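Local coordinates for protein hydroxylase (Rhodococcus sp., PDB 2OR0) that is a putative flavin-dependent hydroxylase of the acyl-CoA dehydrogenase fold, probably inserting one oxygen atom into its substrate with the help of reduced flavin, at residues V104-Q117 and R241-F254. Sequence-based numbering, arbitrary orientation.
Sequences VHPWELAFADPQVQ and RPEPLFNMPYSCMF
Trp-107 of helix 105-109 reaches Leu-245 and Met-248, just before helix 250-277, and Met-253 in its first turn, illustrating how one indole can pin a helix to the start of another. Its CG stands anti to the backbone N (chi1 -180°), which carries the ring across to the other segment. Beyond CB and CG, CD1 meets Phe-246 CD1 at 3.7 Å and the CG of Leu-245. NE1 then donates to Leu-245 O at 2.9 Å, nearly straight at 166° and in the indole plane, but it meets the carbonyl from above its plane, opposite the face used by Met-248 N. CE2 looks onto CG of selenomethionine Met-253, a CH-pi contact over one face, CD2 and CE3 onto its CB; SE sits farther off above the five-membered ring. CZ2 and CH2 lie close to Met-248 O in the ring plane, an oxygen hydrogen-bonded by Gln-236 NE2, and CZ3 is 4.0 Å from Tyr-250 CD1. Phe-111 CE2, of its own segment, covers the opposite face.

Beside this, Ala-110 sets its CB over the Phe-246 ring face, while its carbonyl oxygen accepts from Arg-241 NH1 at 3.0 Å and, weakly, from Gln-117 NE2. Arg-241, bent at chi3 (62°), grips Glu-243 side-on in a salt bridge, NE to OE1 and NH2 to OE2. A water joins NH1 to Gln-117 OE1. The chemistry thus divides: inside, the indole is held by Met-253, its own Phe-111 and a single directed N-H, whereas at the partly exposed margin the Glu-243 carboxylate probably steadies Arg-241 and tempers its charge while NH1 reaches the Ala-110 carbonyl.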
ATOM      1  N   VAL A 104       3.679   5.475  -1.741  1.00 28.19           N
ATOM      2  CA  VAL A 104       3.253   5.601  -3.118  1.00 28.39           C
ATOM      3  C   VAL A 104       2.870   7.046  -3.511  1.00 29.34           C
ATOM      4  O   VAL A 104       2.871   7.413  -4.703  1.00 29.19           O
ATOM      5  CB  VAL A 104       2.100   4.598  -3.410  1.00 29.34           C
ATOM      6  CG1 VAL A 104       1.298   5.002  -4.628  1.00 29.60           C
ATOM      7  CG2 VAL A 104       2.696   3.211  -3.637  1.00 27.30           C
ATOM      8  N   HIS A 105       2.518   7.855  -2.513  1.00 29.28           N
ATOM      9  CA  HIS A 105       2.057   9.223  -2.779  1.00 29.43           C
ATOM     10  C   HIS A 105       3.110  10.107  -3.501  1.00 29.25           C
ATOM     11  O   HIS A 105       2.724  10.849  -4.411  1.00 29.49           O
ATOM     12  CB  HIS A 105       1.496   9.877  -1.511  1.00 29.10           C
ATOM     13  CG  HIS A 105       0.345   9.122  -0.908  1.00 29.51           C
ATOM     14  ND1 HIS A 105       0.202   8.939   0.447  1.00 31.63           N
ATOM     15  CD2 HIS A 105      -0.690   8.464  -1.483  1.00 31.18           C
ATOM     16  CE1 HIS A 105      -0.882   8.221   0.686  1.00 31.05           C
ATOM     17  NE2 HIS A 105      -1.439   7.915  -0.470  1.00 31.35           N
ATOM     18  N   PRO A 106       4.417  10.004  -3.123  1.00 29.49           N
ATOM     19  CA  PRO A 106       5.470  10.734  -3.837  1.00 30.00           C
ATOM     20  C   PRO A 106       5.559  10.326  -5.295  1.00 29.80           C
ATOM     21  O   PRO A 106       5.943  11.135  -6.141  1.00 30.67           O
ATOM     22  CB  PRO A 106       6.747  10.308  -3.115  1.00 29.99           C
ATOM     23  CG  PRO A 106       6.299   9.961  -1.740  1.00 29.92           C
ATOM     24  CD  PRO A 106       4.999   9.247  -1.993  1.00 29.71           C
ATOM     25  N   TRP A 107       5.196   9.082  -5.599  1.00 29.46           N
ATOM     26  CA  TRP A 107       5.233   8.622  -6.969  1.00 28.97           C
ATOM     27  C   TRP A 107       4.220   9.401  -7.827  1.00 29.81           C
ATOM     28  O   TRP A 107       4.551   9.877  -8.923  1.00 29.35           O
ATOM     29  CB  TRP A 107       5.034   7.096  -7.045  1.00 28.12           C
ATOM     30  CG  TRP A 107       5.072   6.596  -8.442  1.00 28.15           C
ATOM     31  CD1 TRP A 107       6.189   6.235  -9.170  1.00 26.00           C
ATOM     32  CD2 TRP A 107       3.946   6.391  -9.301  1.00 26.86           C
ATOM     33  NE1 TRP A 107       5.806   5.839 -10.428  1.00 27.00           N
ATOM     34  CE2 TRP A 107       4.444   5.934 -10.540  1.00 25.22           C
ATOM     35  CE3 TRP A 107       2.555   6.561  -9.145  1.00 26.71           C
ATOM     36  CZ2 TRP A 107       3.604   5.638 -11.619  1.00 26.44           C
ATOM     37  CZ3 TRP A 107       1.729   6.267 -10.208  1.00 25.78           C
ATOM     38  CH2 TRP A 107       2.247   5.802 -11.429  1.00 26.56           C
ATOM     39  N   GLU A 108       2.986   9.532  -7.337  1.00 29.58           N
ATOM     40  CA  GLU A 108       1.973  10.257  -8.090  1.00 30.23           C
ATOM     41  C   GLU A 108       2.262  11.781  -8.107  1.00 30.35           C
ATOM     42  O   GLU A 108       2.095  12.420  -9.128  1.00 30.25           O
ATOM     43  CB  GLU A 108       0.560   9.996  -7.573  1.00 29.51           C
ATOM     44  CG  GLU A 108      -0.498  10.705  -8.425  1.00 31.27           C
ATOM     45  CD  GLU A 108      -1.923  10.360  -8.046  1.00 33.57           C
ATOM     46  OE1 GLU A 108      -2.127   9.438  -7.228  1.00 36.69           O
ATOM     47  OE2 GLU A 108      -2.849  11.008  -8.565  1.00 33.75           O
ATOM     48  N   LEU A 109       2.705  12.337  -6.983  1.00 31.04           N
ATOM     49  CA  LEU A 109       2.984  13.759  -6.914  1.00 31.93           C
ATOM     50  C   LEU A 109       4.078  14.132  -7.914  1.00 33.32           C
ATOM     51  O   LEU A 109       4.167  15.280  -8.337  1.00 33.82           O
ATOM     52  CB  LEU A 109       3.442  14.152  -5.527  1.00 31.57           C
ATOM     53  CG  LEU A 109       3.218  15.633  -5.187  1.00 32.24           C
ATOM     54  CD1 LEU A 109       1.704  15.953  -5.014  1.00 30.74           C
ATOM     55  CD2 LEU A 109       4.031  16.021  -3.958  1.00 29.75           C
ATOM     56  N   ALA A 110       4.916  13.159  -8.275  1.00 33.75           N
ATOM     57  CA  ALA A 110       6.015  13.397  -9.201  1.00 33.66           C
ATOM     58  C   ALA A 110       5.483  13.967 -10.483  1.00 33.73           C
ATOM     59  O   ALA A 110       6.155  14.776 -11.101  1.00 34.30           O
ATOM     60  CB  ALA A 110       6.812  12.127  -9.473  1.00 33.08           C
ATOM     61  N   PHE A 111       4.277  13.560 -10.870  1.00 33.31           N
ATOM     62  CA  PHE A 111       3.643  14.118 -12.060  1.00 33.43           C
ATOM     63  C   PHE A 111       2.454  15.047 -11.768  1.00 33.11           C
ATOM     64  O   PHE A 111       1.634  15.315 -12.652  1.00 33.32           O
ATOM     65  CB  PHE A 111       3.314  13.053 -13.139  1.00 32.86           C
ATOM     66  CG  PHE A 111       2.450  11.895 -12.665  1.00 33.15           C
ATOM     67  CD1 PHE A 111       1.048  11.946 -12.778  1.00 28.86           C
ATOM     68  CD2 PHE A 111       3.038  10.732 -12.165  1.00 31.61           C
ATOM     69  CE1 PHE A 111       0.259  10.888 -12.399  1.00 28.35           C
ATOM     70  CE2 PHE A 111       2.244   9.643 -11.754  1.00 30.50           C
ATOM     71  CZ  PHE A 111       0.851   9.724 -11.872  1.00 31.18           C
ATOM     72  N   ALA A 112       2.379  15.526 -10.528  1.00 33.74           N
ATOM     73  CA  ALA A 112       1.493  16.655 -10.196  1.00 34.36           C
ATOM     74  C   ALA A 112       2.216  17.977 -10.549  1.00 34.82           C
ATOM     75  O   ALA A 112       3.445  17.994 -10.753  1.00 34.27           O
ATOM     76  CB  ALA A 112       1.097  16.635  -8.712  1.00 33.76           C
ATOM     77  N   ASP A 113       1.449  19.067 -10.611  1.00 34.96           N
ATOM     78  CA  ASP A 113       1.996  20.402 -10.879  1.00 35.06           C
ATOM     79  C   ASP A 113       3.244  20.692 -10.079  1.00 35.34           C
ATOM     80  O   ASP A 113       3.277  20.478  -8.856  1.00 35.40           O
ATOM     81  CB  ASP A 113       0.956  21.487 -10.606  1.00 35.23           C
ATOM     82  CG  ASP A 113       1.315  22.815 -11.256  1.00 34.94           C
ATOM     83  OD1 ASP A 113       2.193  23.515 -10.715  1.00 31.84           O
ATOM     84  OD2 ASP A 113       0.705  23.140 -12.302  1.00 35.11           O
ATOM     85  N   PRO A 114       4.291  21.202 -10.760  1.00 35.80           N
ATOM     86  CA  PRO A 114       5.526  21.504 -10.031  1.00 35.73           C
ATOM     87  C   PRO A 114       5.309  22.407  -8.811  1.00 35.29           C
ATOM     88  O   PRO A 114       6.077  22.339  -7.854  1.00 34.68           O
ATOM     89  CB  PRO A 114       6.425  22.188 -11.090  1.00 35.80           C
ATOM     90  CG  PRO A 114       5.925  21.692 -12.398  1.00 36.92           C
ATOM     91  CD  PRO A 114       4.404  21.482 -12.209  1.00 36.03           C
ATOM     92  N   GLN A 115       4.272  23.238  -8.832  1.00 35.35           N
ATOM     93  CA  GLN A 115       4.041  24.125  -7.693  1.00 36.12           C
ATOM     94  C   GLN A 115       3.653  23.388  -6.393  1.00 35.64           C
ATOM     95  O   GLN A 115       4.076  23.785  -5.298  1.00 35.56           O
ATOM     96  CB  GLN A 115       3.021  25.212  -8.028  1.00 36.02           C
ATOM     97  CG  GLN A 115       2.960  26.329  -6.983  1.00 36.37           C
ATOM     98  CD  GLN A 115       1.966  27.424  -7.349  1.00 36.99           C
ATOM     99  OE1 GLN A 115       1.380  27.417  -8.435  1.00 37.45           O
ATOM    100  NE2 GLN A 115       1.765  28.366  -6.433  1.00 38.98           N
ATOM    101  N   VAL A 116       2.844  22.333  -6.510  1.00 35.64           N
ATOM    102  CA  VAL A 116       2.424  21.612  -5.310  1.00 34.85           C
ATOM    103  C   VAL A 116       3.572  20.752  -4.756  1.00 35.04           C
ATOM    104  O   VAL A 116       3.708  20.592  -3.536  1.00 34.72           O
ATOM    105  CB  VAL A 116       1.073  20.863  -5.516  1.00 35.09           C
ATOM    106  CG1 VAL A 116       1.189  19.760  -6.554  1.00 34.84           C
ATOM    107  CG2 VAL A 116       0.495  20.342  -4.164  1.00 34.69           C
ATOM    108  N   GLN A 117       4.426  20.243  -5.652  1.00 35.06           N
ATOM    109  CA  GLN A 117       5.583  19.450  -5.227  1.00 35.10           C
ATOM    110  C   GLN A 117       6.494  20.328  -4.372  1.00 35.59           C
ATOM    111  O   GLN A 117       7.051  19.876  -3.371  1.00 35.73           O
ATOM    112  CB  GLN A 117       6.368  18.896  -6.432  1.00 34.19           C
ATOM    113  CG  GLN A 117       5.552  18.137  -7.476  1.00 34.38           C
ATOM    114  CD  GLN A 117       6.434  17.413  -8.485  1.00 35.09           C
ATOM    115  OE1 GLN A 117       7.502  16.902  -8.135  1.00 33.64           O
ATOM    116  NE2 GLN A 117       5.992  17.356  -9.731  1.00 32.53           N
ATOM    117  N   ARG A 241       7.674  13.358 -18.157  1.00 37.37           N
ATOM    118  CA  ARG A 241       8.937  13.106 -17.440  1.00 37.00           C
ATOM    119  C   ARG A 241       9.773  12.049 -18.179  1.00 37.10           C
ATOM    120  O   ARG A 241       9.203  11.161 -18.821  1.00 36.95           O
ATOM    121  CB  ARG A 241       8.681  12.667 -15.991  1.00 36.73           C
ATOM    122  CG  ARG A 241       7.964  13.698 -15.112  1.00 35.35           C
ATOM    123  CD  ARG A 241       8.087  13.338 -13.645  1.00 34.53           C
ATOM    124  NE  ARG A 241       9.466  13.337 -13.192  1.00 33.86           N
ATOM    125  CZ  ARG A 241       9.949  14.087 -12.212  1.00 36.29           C
ATOM    126  NH1 ARG A 241       9.154  14.880 -11.507  1.00 37.19           N
ATOM    127  NH2 ARG A 241      11.236  14.000 -11.900  1.00 37.57           N
ATOM    128  N   PRO A 242      11.118  12.162 -18.122  1.00 37.35           N
ATOM    129  CA  PRO A 242      11.968  11.170 -18.792  1.00 37.98           C
ATOM    130  C   PRO A 242      12.165   9.841 -18.025  1.00 37.93           C
ATOM    131  O   PRO A 242      12.508   8.837 -18.636  1.00 38.49           O
ATOM    132  CB  PRO A 242      13.318  11.891 -18.912  1.00 37.72           C
ATOM    133  CG  PRO A 242      13.370  12.775 -17.695  1.00 38.15           C
ATOM    134  CD  PRO A 242      11.920  13.229 -17.478  1.00 37.36           C
ATOM    135  N   GLU A 243      11.957   9.835 -16.711  1.00 37.24           N
ATOM    136  CA  GLU A 243      12.271   8.657 -15.913  1.00 36.48           C
ATOM    137  C   GLU A 243      11.243   7.522 -16.128  1.00 35.98           C
ATOM    138  O   GLU A 243      10.032   7.755 -15.987  1.00 36.20           O
ATOM    139  CB  GLU A 243      12.370   9.028 -14.429  1.00 36.37           C
ATOM    140  CG  GLU A 243      13.310  10.183 -14.109  1.00 36.52           C
ATOM    141  CD  GLU A 243      12.628  11.558 -14.078  1.00 36.28           C
ATOM    142  OE1 GLU A 243      11.566  11.759 -14.706  1.00 37.62           O
ATOM    143  OE2 GLU A 243      13.185  12.455 -13.432  1.00 36.73           O
ATOM    144  N   PRO A 244      11.717   6.301 -16.477  1.00 35.01           N
ATOM    145  CA  PRO A 244      10.753   5.218 -16.689  1.00 34.18           C
ATOM    146  C   PRO A 244       9.895   4.936 -15.443  1.00 32.85           C
ATOM    147  O   PRO A 244       8.732   4.616 -15.592  1.00 31.83           O
ATOM    148  CB  PRO A 244      11.627   4.018 -17.057  1.00 33.75           C
ATOM    149  CG  PRO A 244      12.901   4.650 -17.634  1.00 35.12           C
ATOM    150  CD  PRO A 244      13.103   5.845 -16.720  1.00 35.31           C
ATOM    151  N   LEU A 245      10.462   5.097 -14.246  1.00 32.04           N
ATOM    152  CA  LEU A 245       9.700   4.892 -13.022  1.00 31.49           C
ATOM    153  C   LEU A 245       8.382   5.675 -13.071  1.00 31.55           C
ATOM    154  O   LEU A 245       7.299   5.104 -12.851  1.00 30.73           O
ATOM    155  CB  LEU A 245      10.502   5.263 -11.782  1.00 31.01           C
ATOM    156  CG  LEU A 245       9.653   5.291 -10.494  1.00 30.70           C
ATOM    157  CD1 LEU A 245       9.128   3.875 -10.089  1.00 27.65           C
ATOM    158  CD2 LEU A 245      10.446   5.927  -9.397  1.00 29.15           C
ATOM    159  N   PHE A 246       8.473   6.959 -13.416  1.00 30.81           N
ATOM    160  CA  PHE A 246       7.314   7.843 -13.365  1.00 30.41           C
ATOM    161  C   PHE A 246       6.376   7.668 -14.515  1.00 29.95           C
ATOM    162  O   PHE A 246       5.328   8.305 -14.559  1.00 30.45           O
ATOM    163  CB  PHE A 246       7.743   9.302 -13.189  1.00 30.34           C
ATOM    164  CG  PHE A 246       8.481   9.530 -11.932  1.00 30.29           C
ATOM    165  CD1 PHE A 246       7.937   9.116 -10.715  1.00 27.90           C
ATOM    166  CD2 PHE A 246       9.736  10.122 -11.940  1.00 30.34           C
ATOM    167  CE1 PHE A 246       8.622   9.309  -9.532  1.00 29.71           C
ATOM    168  CE2 PHE A 246      10.422  10.320 -10.753  1.00 29.80           C
ATOM    169  CZ  PHE A 246       9.858   9.904  -9.540  1.00 31.22           C
ATOM    170  N   ASN A 247       6.721   6.781 -15.439  1.00 29.55           N
ATOM    171  CA  ASN A 247       5.793   6.467 -16.503  1.00 29.32           C
ATOM    172  C   ASN A 247       5.132   5.106 -16.367  1.00 29.12           C
ATOM    173  O   ASN A 247       4.482   4.635 -17.295  1.00 28.58           O
ATOM    174  CB  ASN A 247       6.444   6.645 -17.871  1.00 29.44           C
ATOM    175  CG  ASN A 247       6.782   8.096 -18.154  1.00 30.58           C
ATOM    176  OD1 ASN A 247       5.966   8.819 -18.723  1.00 31.11           O
ATOM    177  ND2 ASN A 247       7.978   8.526 -17.747  1.00 30.01           N
HETATM  178  N   MSE A 248       5.310   4.482 -15.207  1.00 29.30           N
HETATM  179  CA  MSE A 248       4.651   3.182 -14.900  1.00 30.08           C
HETATM  180  C   MSE A 248       3.113   3.324 -14.810  1.00 29.85           C
HETATM  181  O   MSE A 248       2.616   4.398 -14.489  1.00 29.52           O
HETATM  182  CB  MSE A 248       5.217   2.615 -13.594  1.00 29.06           C
HETATM  183  CG  MSE A 248       6.674   2.146 -13.690  1.00 30.77           C
HETATM  184 SE   MSE A 248       6.808   0.431 -14.579  0.75 35.38          SE
HETATM  185  CE  MSE A 248       5.945  -0.714 -13.175  1.00 36.91           C
ATOM    186  N   PRO A 249       2.346   2.244 -15.122  1.00 30.16           N
ATOM    187  CA  PRO A 249       0.899   2.376 -14.935  1.00 29.97           C
ATOM    188  C   PRO A 249       0.518   2.592 -13.468  1.00 30.36           C
ATOM    189  O   PRO A 249       1.080   1.932 -12.588  1.00 30.50           O
ATOM    190  CB  PRO A 249       0.358   1.024 -15.425  1.00 30.25           C
ATOM    191  CG  PRO A 249       1.475   0.476 -16.341  1.00 29.49           C
ATOM    192  CD  PRO A 249       2.712   0.914 -15.659  1.00 28.83           C
ATOM    193  N   TYR A 250      -0.449   3.491 -13.223  1.00 29.18           N
ATOM    194  CA  TYR A 250      -0.992   3.732 -11.876  1.00 28.43           C
ATOM    195  C   TYR A 250      -1.566   2.428 -11.267  1.00 27.12           C
ATOM    196  O   TYR A 250      -1.343   2.156 -10.102  1.00 27.39           O
ATOM    197  CB  TYR A 250      -2.080   4.836 -11.921  1.00 28.49           C
ATOM    198  CG  TYR A 250      -2.773   5.141 -10.590  1.00 30.03           C
ATOM    199  CD1 TYR A 250      -2.271   6.104  -9.706  1.00 26.23           C
ATOM    200  CD2 TYR A 250      -3.948   4.477 -10.234  1.00 29.33           C
ATOM    201  CE1 TYR A 250      -2.924   6.382  -8.484  1.00 29.64           C
ATOM    202  CE2 TYR A 250      -4.608   4.763  -9.036  1.00 29.83           C
ATOM    203  CZ  TYR A 250      -4.093   5.701  -8.175  1.00 29.61           C
ATOM    204  OH  TYR A 250      -4.787   5.943  -7.002  1.00 34.30           O
ATOM    205  N   SER A 251      -2.269   1.645 -12.076  1.00 26.66           N
ATOM    206  CA  SER A 251      -2.870   0.404 -11.624  1.00 27.39           C
ATOM    207  C   SER A 251      -1.860  -0.666 -11.225  1.00 27.61           C
ATOM    208  O   SER A 251      -2.214  -1.629 -10.542  1.00 28.11           O
ATOM    209  CB  SER A 251      -3.825  -0.158 -12.660  1.00 27.31           C
ATOM    210  OG  SER A 251      -3.151  -0.630 -13.819  1.00 28.65           O
ATOM    211  N   CYS A 252      -0.613  -0.511 -11.662  1.00 27.63           N
ATOM    212  CA  CYS A 252       0.449  -1.319 -11.143  1.00 27.02           C
ATOM    213  C   CYS A 252       1.012  -0.707  -9.862  1.00 27.39           C
ATOM    214  O   CYS A 252       1.091  -1.398  -8.830  1.00 27.42           O
ATOM    215  CB  CYS A 252       1.558  -1.536 -12.189  1.00 27.27           C
ATOM    216  SG  CYS A 252       2.931  -2.553 -11.559  1.00 29.29           S
HETATM  217  N   MSE A 253       1.386   0.573  -9.896  1.00 26.48           N
HETATM  218  CA  MSE A 253       2.168   1.151  -8.803  1.00 27.03           C
HETATM  219  C   MSE A 253       1.369   1.344  -7.496  1.00 27.31           C
HETATM  220  O   MSE A 253       1.907   1.157  -6.377  1.00 27.23           O
HETATM  221  CB  MSE A 253       2.787   2.498  -9.237  1.00 28.14           C
HETATM  222  CG  MSE A 253       3.806   2.379 -10.389  1.00 28.31           C
HETATM  223 SE   MSE A 253       5.328   1.241  -9.879  0.75 34.90          SE
HETATM  224  CE  MSE A 253       5.988   2.133  -8.358  1.00 26.27           C
ATOM    225  N   PHE A 254       0.115   1.769  -7.636  1.00 26.94           N
ATOM    226  CA  PHE A 254      -0.692   2.087  -6.453  1.00 27.17           C
ATOM    227  C   PHE A 254      -0.953   0.797  -5.655  1.00 25.97           C
ATOM    228  O   PHE A 254      -0.597   0.733  -4.497  1.00 26.43           O
ATOM    229  CB  PHE A 254      -1.970   2.902  -6.823  1.00 27.16           C
ATOM    230  CG  PHE A 254      -3.070   2.865  -5.767  1.00 28.25           C
ATOM    231  CD1 PHE A 254      -2.843   3.304  -4.467  1.00 28.98           C
ATOM    232  CD2 PHE A 254      -4.340   2.399  -6.100  1.00 29.67           C
ATOM    233  CE1 PHE A 254      -3.864   3.243  -3.516  1.00 29.45           C
ATOM    234  CE2 PHE A 254      -5.366   2.356  -5.159  1.00 28.05           C
ATOM    235  CZ  PHE A 254      -5.120   2.778  -3.876  1.00 28.60           C
TER
HETATM  236  O   HOH W   1       9.772  16.700  -9.362  1.00 40.88           O